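Local structure of putative glycerophosphodiester phosphodiesterase (Galdieria sulphuraria, 2O55) at residues H12-K17 and W218-D224; P22-R27 and H90-S94; T49-V53 and Q129-L133. The protein belongs to the glycerophosphodiester phosphodiesterase family as a putative member, with a single chain folded as a TIM barrel. One frame throughout, in Å; residues are numbered along the deposited sequence. Where two conformers were deposited one is given.

Contact 1: residues H12-K17 and W218-D224; sequences HRGVGK and WMPWIFD. With SO4 (sulfate ion), chain B.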
loop_
_atom_site.group_PDB
_atom_site.type_symbol
_atom_site.label_atom_id
_atom_site.label_comp_id
_atom_site.label_asym_id
_atom_site.label_seq_id
_atom_site.Cartn_x
_atom_site.Cartn_y
_atom_site.Cartn_z
ATOM N N HIS A 12 6.643 -1.515 3.346
ATOM C CA HIS A 12 5.414 -1.230 4.071
ATOM C C HIS A 12 5.484 0.139 4.746
ATOM O O HIS A 12 6.297 0.361 5.638
ATOM C CB HIS A 12 5.092 -2.330 5.093
ATOM C CG HIS A 12 3.644 -2.362 5.505
ATOM N ND1 HIS A 12 3.132 -3.305 6.375
ATOM C CD2 HIS A 12 2.595 -1.577 5.150
ATOM C CE1 HIS A 12 1.839 -3.091 6.549
ATOM N NE2 HIS A 12 1.489 -2.049 5.817
ATOM N N ARG A 13 4.625 1.049 4.291
ATOM C CA ARG A 13 4.606 2.445 4.731
ATOM C C ARG A 13 5.971 3.116 4.604
ATOM O O ARG A 13 6.294 4.044 5.344
ATOM C CB ARG A 13 4.034 2.549 6.148
ATOM C CG ARG A 13 2.634 1.996 6.255
ATOM C CD ARG A 13 2.098 2.205 7.629
ATOM N NE ARG A 13 1.103 1.192 7.954
ATOM C CZ ARG A 13 0.695 0.907 9.188
ATOM N NH1 ARG A 13 1.215 1.561 10.207
ATOM N NH2 ARG A 13 -0.222 -0.036 9.405
ATOM N N GLY A 14 6.755 2.638 3.641
ATOM C CA GLY A 14 8.135 3.067 3.436
ATOM C C GLY A 14 9.131 2.055 3.984
ATOM O O GLY A 14 9.092 0.867 3.652
ATOM N N VAL A 15 10.040 2.526 4.828
ATOM C CA VAL A 15 11.059 1.668 5.407
ATOM C C VAL A 15 10.435 0.806 6.482
ATOM O O VAL A 15 11.129 0.136 7.242
ATOM C CB VAL A 15 12.184 2.482 6.047
ATOM C CG1 VAL A 15 12.842 3.368 5.018
ATOM C CG2 VAL A 15 11.646 3.291 7.228
ATOM N N GLY A 16 9.114 0.838 6.560
ATOM C CA GLY A 16 8.399 -0.022 7.493
ATOM C C GLY A 16 8.848 0.189 8.920
ATOM O O GLY A 16 9.050 1.331 9.344
ATOM N N LYS A 17 9.020 -0.920 9.644
ATOM C CA LYS A 17 9.370 -0.893 11.074
ATOM C C LYS A 17 10.880 -0.819 11.334
ATOM O O LYS A 17 11.319 -1.006 12.470
ATOM C CB LYS A 17 8.734 -2.079 11.829
ATOM C CG LYS A 17 7.292 -1.830 12.236
ATOM C CD LYS A 17 6.606 -3.066 12.766
ATOM C CE LYS A 17 6.580 -3.082 14.262
ATOM N NZ LYS A 17 5.702 -4.191 14.716
ATOM N N TRP A 218 1.144 -9.925 2.723
ATOM C CA TRP A 218 0.955 -8.710 3.482
ATOM C C TRP A 218 1.326 -8.989 4.941
ATOM O O TRP A 218 0.788 -9.921 5.557
ATOM C CB TRP A 218 -0.504 -8.257 3.336
ATOM C CG TRP A 218 -0.847 -7.007 4.071
ATOM C CD1 TRP A 218 -1.134 -6.884 5.410
ATOM C CD2 TRP A 218 -0.969 -5.694 3.514
ATOM N NE1 TRP A 218 -1.427 -5.576 5.712
ATOM C CE2 TRP A 218 -1.335 -4.825 4.568
ATOM C CE3 TRP A 218 -0.816 -5.163 2.218
ATOM C CZ2 TRP A 218 -1.537 -3.456 4.371
ATOM C CZ3 TRP A 218 -1.028 -3.791 2.023
ATOM C CH2 TRP A 218 -1.379 -2.963 3.093
HETATM N N MSE A 219 2.262 -8.205 5.487
HETATM C CA MSE A 219 2.566 -8.287 6.929
HETATM C C MSE A 219 1.856 -7.156 7.673
HETATM O O MSE A 219 2.150 -5.994 7.442
HETATM C CB MSE A 219 4.076 -8.236 7.195
HETATM C CG MSE A 219 4.916 -9.177 6.338
HETATM SE SE MSE A 219 4.608 -11.063 6.681
HETATM C CE MSE A 219 6.093 -11.753 5.696
ATOM N N PRO A 220 0.911 -7.492 8.571
ATOM C CA PRO A 220 0.286 -6.408 9.326
ATOM C C PRO A 220 1.346 -5.635 10.082
ATOM O O PRO A 220 2.425 -6.151 10.344
ATOM C CB PRO A 220 -0.611 -7.139 10.323
ATOM C CG PRO A 220 -0.836 -8.478 9.756
ATOM C CD PRO A 220 0.386 -8.815 8.963
ATOM N N TRP A 221 1.052 -4.399 10.432
ATOM C CA TRP A 221 2.002 -3.643 11.193
ATOM C C TRP A 221 2.307 -4.365 12.519
ATOM O O TRP A 221 3.466 -4.418 12.962
ATOM C CB TRP A 221 1.453 -2.246 11.426
ATOM C CG TRP A 221 2.484 -1.254 11.800
ATOM C CD1 TRP A 221 2.693 -0.721 13.041
ATOM C CD2 TRP A 221 3.463 -0.673 10.935
ATOM N NE1 TRP A 221 3.744 0.161 13.003
ATOM C CE2 TRP A 221 4.237 0.214 11.720
ATOM C CE3 TRP A 221 3.771 -0.818 9.576
ATOM C CZ2 TRP A 221 5.298 0.965 11.184
ATOM C CZ3 TRP A 221 4.836 -0.069 9.042
ATOM C CH2 TRP A 221 5.582 0.808 9.851
ATOM N N ILE A 222 1.278 -4.953 13.132
ATOM C CA ILE A 222 1.438 -5.681 14.408
ATOM C C ILE A 222 2.580 -6.721 14.396
ATOM O O ILE A 222 3.130 -7.039 15.441
ATOM C CB ILE A 222 0.074 -6.338 14.923
ATOM C CG1 ILE A 222 0.175 -6.745 16.409
ATOM C CG2 ILE A 222 -0.366 -7.525 14.041
ATOM C CD1 ILE A 222 -1.143 -7.263 17.046
ATOM N N PHE A 223 2.938 -7.212 13.218
ATOM C CA PHE A 223 3.719 -8.426 13.085
ATOM C C PHE A 223 5.129 -8.112 12.653
ATOM O O PHE A 223 5.317 -7.517 11.604
ATOM C CB PHE A 223 3.050 -9.313 12.033
ATOM C CG PHE A 223 3.746 -10.627 11.795
ATOM C CD1 PHE A 223 3.663 -11.656 12.732
ATOM C CD2 PHE A 223 4.462 -10.843 10.611
ATOM C CE1 PHE A 223 4.296 -12.867 12.504
ATOM C CE2 PHE A 223 5.095 -12.043 10.371
ATOM C CZ PHE A 223 5.021 -13.054 11.314
ATOM N N ASP A 224 6.121 -8.515 13.447
ATOM C CA ASP A 224 7.509 -8.285 13.066
ATOM C C ASP A 224 8.026 -9.454 12.244
ATOM O O ASP A 224 8.491 -10.449 12.794
ATOM C CB ASP A 224 8.399 -8.072 14.295
ATOM C CG ASP A 224 8.154 -6.724 14.990
ATOM O OD1 ASP A 224 8.055 -5.677 14.297
ATOM O OD2 ASP A 224 8.095 -6.723 16.248
HETATM S S SO4 B . -1.993 -2.927 8.425
HETATM O O1 SO4 B . -2.116 -4.363 8.254
HETATM O O2 SO4 B . -2.141 -2.667 9.842
HETATM O O3 SO4 B . -0.652 -2.517 8.068
HETATM O O4 SO4 B . -2.945 -2.166 7.608
#

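Contact 2: residues P22-R27 and H90-S94; sequences PENTLR and HTIPS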
loop_
_atom_site.group_PDB
_atom_site.type_symbol
_atom_site.label_atom_id
_atom_site.label_comp_id
_atom_site.label_asym_id
_atom_site.label_seq_id
_atom_site.Cartn_x
_atom_site.Cartn_y
_atom_site.Cartn_z
ATOM N N PRO A 22 10.151 7.606 10.454
ATOM C CA PRO A 22 8.709 7.422 10.764
ATOM C C PRO A 22 7.882 6.940 9.570
ATOM O O PRO A 22 8.164 7.305 8.426
ATOM C CB PRO A 22 8.243 8.822 11.193
ATOM C CG PRO A 22 9.260 9.779 10.603
ATOM C CD PRO A 22 10.567 9.027 10.522
ATOM N N GLU A 23 6.873 6.120 9.849
ATOM C CA GLU A 23 6.003 5.552 8.819
ATOM C C GLU A 23 5.330 6.634 7.947
ATOM O O GLU A 23 5.024 7.741 8.435
ATOM C CB GLU A 23 4.935 4.676 9.489
ATOM C CG GLU A 23 4.057 5.434 10.510
ATOM C CD GLU A 23 2.875 4.631 11.013
ATOM O OE1 GLU A 23 1.855 4.525 10.289
ATOM O OE2 GLU A 23 2.968 4.135 12.151
ATOM N N ASN A 24 5.097 6.311 6.673
ATOM C CA ASN A 24 4.377 7.204 5.754
ATOM C C ASN A 24 4.889 8.642 5.779
ATOM O O ASN A 24 4.118 9.604 5.880
ATOM C CB ASN A 24 2.867 7.170 6.019
ATOM C CG ASN A 24 2.238 5.890 5.570
ATOM O OD1 ASN A 24 2.651 5.300 4.574
ATOM N ND2 ASN A 24 1.226 5.444 6.303
ATOM N N THR A 25 6.207 8.756 5.675
ATOM C CA THR A 25 6.920 10.015 5.768
ATOM C C THR A 25 7.851 10.041 4.562
ATOM O O THR A 25 8.411 9.005 4.229
ATOM C CB THR A 25 7.721 10.047 7.091
ATOM O OG1 THR A 25 7.614 11.330 7.706
ATOM C CG2 THR A 25 9.169 9.703 6.871
ATOM N N LEU A 26 8.004 11.195 3.903
ATOM C CA LEU A 26 8.861 11.303 2.695
ATOM C C LEU A 26 10.272 10.745 2.893
ATOM O O LEU A 26 10.810 10.075 1.999
ATOM C CB LEU A 26 8.955 12.746 2.195
ATOM C CG LEU A 26 7.689 13.342 1.598
ATOM C CD1 LEU A 26 7.744 14.870 1.618
ATOM C CD2 LEU A 26 7.438 12.805 0.195
ATOM N N ARG A 27 10.856 11.007 4.066
ATOM C CA ARG A 27 12.217 10.558 4.386
ATOM C C ARG A 27 12.274 9.040 4.343
ATOM O O ARG A 27 13.294 8.458 3.982
ATOM C CB ARG A 27 12.677 11.069 5.757
ATOM C CG ARG A 27 14.164 11.421 5.821
ATOM C CD ARG A 27 15.058 10.192 5.879
ATOM N NE ARG A 27 16.275 10.336 5.077
ATOM C CZ ARG A 27 17.512 10.237 5.558
ATOM N NH1 ARG A 27 17.712 9.981 6.845
ATOM N NH2 ARG A 27 18.551 10.377 4.745
ATOM N N HIS A 90 10.000 14.936 11.023
ATOM C CA HIS A 90 9.331 14.722 9.723
ATOM C C HIS A 90 7.826 14.869 9.832
ATOM O O HIS A 90 7.278 14.820 10.934
ATOM C CB HIS A 90 9.723 13.380 9.112
ATOM C CG HIS A 90 11.190 13.109 9.202
ATOM N ND1 HIS A 90 11.718 12.133 10.020
ATOM C CD2 HIS A 90 12.247 13.724 8.618
ATOM C CE1 HIS A 90 13.037 12.139 9.917
ATOM N NE2 HIS A 90 13.384 13.094 9.070
ATOM N N THR A 91 7.160 15.072 8.698
ATOM C CA THR A 91 5.762 15.524 8.720
ATOM C C THR A 91 4.840 14.770 7.761
ATOM O O THR A 91 5.323 14.120 6.829
ATOM C CB THR A 91 5.663 17.043 8.451
ATOM O OG1 THR A 91 4.378 17.503 8.878
ATOM C CG2 THR A 91 5.886 17.379 6.954
ATOM N N ILE A 92 3.523 14.856 7.985
ATOM C CA ILE A 92 2.555 14.162 7.115
ATOM C C ILE A 92 2.631 14.747 5.708
ATOM O O ILE A 92 2.431 15.945 5.528
ATOM C CB ILE A 92 1.078 14.211 7.628
ATOM C CG1 ILE A 92 0.941 13.572 9.009
ATOM C CG2 ILE A 92 0.167 13.465 6.677
ATOM C CD1 ILE A 92 -0.366 13.884 9.703
ATOM N N PRO A 93 2.950 13.903 4.715
ATOM C CA PRO A 93 2.983 14.345 3.325
ATOM C C PRO A 93 1.620 14.254 2.623
ATOM O O PRO A 93 0.709 13.574 3.116
ATOM C CB PRO A 93 3.981 13.384 2.675
ATOM C CG PRO A 93 4.021 12.172 3.573
ATOM C CD PRO A 93 3.301 12.478 4.850
ATOM N N SER A 94 1.491 14.958 1.498
ATOM C CA SER A 94 0.362 14.801 0.579
ATOM C C SER A 94 0.741 13.714 -0.432
ATOM O O SER A 94 1.847 13.165 -0.368
ATOM C CB SER A 94 0.071 16.120 -0.141
ATOM O OG SER A 94 1.109 16.447 -1.047
#

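Contact 3: residues T49-V53 and Q129-L133; sequences TGEIV and QRLLL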
loop_
_atom_site.group_PDB
_atom_site.type_symbol
_atom_site.label_atom_id
_atom_site.label_comp_id
_atom_site.label_asym_id
_atom_site.label_seq_id
_atom_site.Cartn_x
_atom_site.Cartn_y
_atom_site.Cartn_z
ATOM N N THR A 49 -9.829 19.762 3.376
ATOM C CA THR A 49 -9.831 20.722 2.251
ATOM C C THR A 49 -9.788 20.086 0.853
ATOM O O THR A 49 -9.636 20.781 -0.153
ATOM C CB THR A 49 -8.724 21.831 2.405
ATOM O OG1 THR A 49 -7.584 21.297 3.097
ATOM C CG2 THR A 49 -9.281 23.066 3.161
ATOM N N GLY A 50 -9.915 18.766 0.800
ATOM C CA GLY A 50 -9.984 18.042 -0.471
ATOM C C GLY A 50 -8.831 17.115 -0.853
ATOM O O GLY A 50 -9.046 16.091 -1.506
ATOM N N GLU A 51 -7.610 17.465 -0.463
ATOM C CA GLU A 51 -6.440 16.806 -1.022
ATOM C C GLU A 51 -6.122 15.468 -0.372
ATOM O O GLU A 51 -6.524 15.187 0.766
ATOM C CB GLU A 51 -5.221 17.743 -1.078
ATOM C CG GLU A 51 -5.006 18.621 0.133
ATOM C CD GLU A 51 -5.956 19.842 0.212
ATOM O OE1 GLU A 51 -5.772 20.826 -0.538
ATOM O OE2 GLU A 51 -6.876 19.831 1.058
ATOM N N ILE A 52 -5.417 14.636 -1.142
ATOM C CA ILE A 52 -5.064 13.265 -0.753
ATOM C C ILE A 52 -3.742 13.226 0.013
ATOM O O ILE A 52 -2.684 13.613 -0.487
ATOM C CB ILE A 52 -5.074 12.305 -1.975
ATOM C CG1 ILE A 52 -6.509 12.126 -2.484
ATOM C CG2 ILE A 52 -4.542 10.945 -1.594
ATOM C CD1 ILE A 52 -6.656 12.137 -3.966
ATOM N N VAL A 53 -3.830 12.743 1.241
ATOM C CA VAL A 53 -2.729 12.766 2.184
ATOM C C VAL A 53 -2.255 11.325 2.477
ATOM O O VAL A 53 -2.970 10.367 2.167
ATOM C CB VAL A 53 -3.229 13.533 3.428
ATOM C CG1 VAL A 53 -2.817 12.882 4.741
ATOM C CG2 VAL A 53 -2.826 14.989 3.338
ATOM N N GLN A 129 -11.648 10.915 -9.014
ATOM C CA GLN A 129 -11.131 11.758 -10.074
ATOM C C GLN A 129 -9.972 12.605 -9.612
ATOM O O GLN A 129 -9.045 12.838 -10.373
ATOM C CB GLN A 129 -12.209 12.668 -10.601
ATOM C CG GLN A 129 -12.758 12.188 -11.911
ATOM C CD GLN A 129 -14.119 12.794 -12.198
ATOM O OE1 GLN A 129 -15.017 12.785 -11.335
ATOM N NE2 GLN A 129 -14.284 13.335 -13.408
ATOM N N ARG A 130 -10.036 13.079 -8.369
ATOM C CA ARG A 130 -8.962 13.882 -7.799
ATOM C C ARG A 130 -7.717 13.032 -7.801
ATOM O O ARG A 130 -6.635 13.496 -8.179
ATOM C CB ARG A 130 -9.295 14.340 -6.371
ATOM C CG ARG A 130 -8.257 15.309 -5.762
ATOM C CD ARG A 130 -8.849 16.195 -4.657
ATOM N NE ARG A 130 -10.095 16.839 -5.086
ATOM C CZ ARG A 130 -11.316 16.499 -4.669
ATOM N NH1 ARG A 130 -11.465 15.527 -3.775
ATOM N NH2 ARG A 130 -12.387 17.137 -5.147
ATOM N N LEU A 131 -7.891 11.773 -7.406
ATOM C CA LEU A 131 -6.791 10.848 -7.363
ATOM C C LEU A 131 -6.227 10.619 -8.756
ATOM O O LEU A 131 -5.013 10.745 -8.969
ATOM C CB LEU A 131 -7.225 9.525 -6.729
ATOM C CG LEU A 131 -6.182 8.402 -6.579
ATOM C CD1 LEU A 131 -4.906 8.922 -5.963
ATOM C CD2 LEU A 131 -6.720 7.240 -5.772
ATOM N N LEU A 132 -7.101 10.295 -9.702
ATOM C CA LEU A 132 -6.651 9.829 -10.997
ATOM C C LEU A 132 -5.922 10.921 -11.740
ATOM O O LEU A 132 -4.828 10.674 -12.266
ATOM C CB LEU A 132 -7.817 9.281 -11.823
ATOM C CG LEU A 132 -8.399 7.948 -11.339
ATOM C CD1 LEU A 132 -9.588 7.524 -12.197
ATOM C CD2 LEU A 132 -7.316 6.889 -11.335
ATOM N N LEU A 133 -6.521 12.116 -11.751
ATOM C CA LEU A 133 -5.968 13.289 -12.421
ATOM C C LEU A 133 -4.630 13.663 -11.858
ATOM O O LEU A 133 -3.752 14.111 -12.603
ATOM C CB LEU A 133 -6.889 14.485 -12.283
ATOM C CG LEU A 133 -8.186 14.519 -13.087
ATOM C CD1 LEU A 133 -8.212 15.819 -13.921
ATOM C CD2 LEU A 133 -8.387 13.278 -13.988
#

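Contact 1: residues H12-K17 and W218-D224
Trp221 is the residue to look at first: its indole is clamped between two basic side chains of the 12-17 loop. On one face lies the guanidinium of Arg13, stacked flat with centres 4.1 Å apart and planes at 10°. On the opposite face lies the aliphatic part of Lys17, whose CG makes a CH-pi contact 3.8 Å from the centroid of the six-membered ring. Having crossed the indole, Lys17 reaches the turn that carries it: NZ donates to Trp221 O at 2.9 Å and forms a salt bridge with Asp224 OD1 at 2.8 Å, weak as a hydrogen bond. Asp224 OD1 is also bonded to Tyr245. A type I turn from Pro220 to Phe223, closed by Phe223 N to Pro220 O at 3.1 Å, holds this backbone in place. Both segments are loops leaving the C-terminal ends of parallel strands, 8-12 and 214-218, so they meet at the mouth of the TIM barrel, the end where enzymes of this fold usually keep their active sites. Deeper in, His12 presents its ring face to the edge of Trp221, planes at 81°, and packs obliquely against Trp218, completing an aromatic cluster. Its ND1 is hydrogen-bonded to Asn244, while CE1 comes within 3.1 Å of Met219 O. A sulfate ion, probably from the crystallisation liquor, occupies this mouth: Arg13 NH2 donates to its O3 and Trp218 NE1 to its O1, both at 2.9 Å, and His56 binds it from outside the two loops.

Contact 2: residues P22-R27 and H90-S94
In this TIM barrel, the end of the beta-alpha loop that joins strand 8-12 to helix 26-34 packs, together with the start of that helix, against the loop leading into helix 95-104. The contact relies on van der Waals fit, with two rings of the second loop, His90 and Pro93, doing most of the work. The His90 imidazole lies over Arg27, whose CB sits 4.0 Å from the ring centroid and 17° off the normal, a CH-pi contact made by the aliphatic start of the arginine while the rest of that side chain leads away. Pro22 closes in on the same imidazole, its CD 3.4 Å from His90 ND1, and Thr25 OG1 reaches to 3.3 Å from His90 CB. Pro93 fills the other end of the interface. Its CD is 3.2 Å from Asn24 O, its CG is 4.2 Å from Thr25 CA, and its CB meets Leu26 CG at 3.9 Å, so the pyrrolidine bears on the bend just before the helix and on the first helical residue. The backbones come closest at Thr25 and Ile92, with CA atoms 6.2 Å apart. Each loop leads to an N-cap position, but differently: Ser94 OG caps Glu97 N of its own helix, whereas the Thr25 side chain makes no capping bond. The surroundings tie the pair into the barrel. Asn24 hydrogen-bonds to Thr42 and Asp43 of strand 39-46, Pro93 shares a backbone hydrogen bond with Leu54 of strand 52-54, and Leu26 also rests on Glu97 and Ala101 of helix 95-104.

Contact 3: residues T49-V53 and Q129-L133
Residues 49-53 form a bend that straightens into a strand, and 129-133 is a piece of regular helix, with Leu133 N bonded to Gln129 O at 3.0 Å. The bend depends on Gly50, whose phi/psi of 113/-33 would jam a CB against the carbonyl of Thr49; from Glu51 onward the chain is extended. The closest CA pairs are Ile52 with Leu131 at 7.2 Å and Glu51 with Arg130 at 7.8 Å, leaving room for side chains between the backbones. In the TIM barrel this is where a beta-hairpin meets an outer helix: strand 52-54 returns antiparallel to barrel strand 39-46, and helix 127-136 follows barrel strand 110-115. Ile52 is the apolar half of the contact. Its CD1 lies 3.8 Å from Leu131 CB and 4.0 Å from Arg130 CG, so it packs against the start of both helical side chains. Ile52 and Leu131 each also touch Leu44 of strand 39-46, which brings hairpin, helix and barrel wall together around these aliphatic groups. Arg130 makes the outer half. Its chain passes over Gly50, with CD 3.2 Å from Gly50 O and 4.4 Å from Glu51 CA. Its guanidinium also has a long, weak ion pair with Asp127 in the preceding helical turn. Glu51 points away from the helix and folds back along its own loop, where Thr49 OG1 donates to Glu51 OE2 at 2.6 Å.

All three contacts are partly buried but lie progressively farther out, their centres 10, 14 and 17 Å from the chain's centre. Contact 1, at the barrel mouth, is rich in charge and aromatic rings; contacts 2 and 3 rely on packing, against prolines and a histidine in one and aliphatic chains in the other. Segments 12-17 and 22-27 share the connection between strand 8-12 and helix 26-34, where Glu23 OE1 forms a salt bridge with Arg13 NH1 at 3.0 Å. Strand 52-54 takes part in contact 3 and borders contact 2 through Pro93 and Ile92. Contacts 1 and 3 stay about 11 Å apart at their nearest atoms.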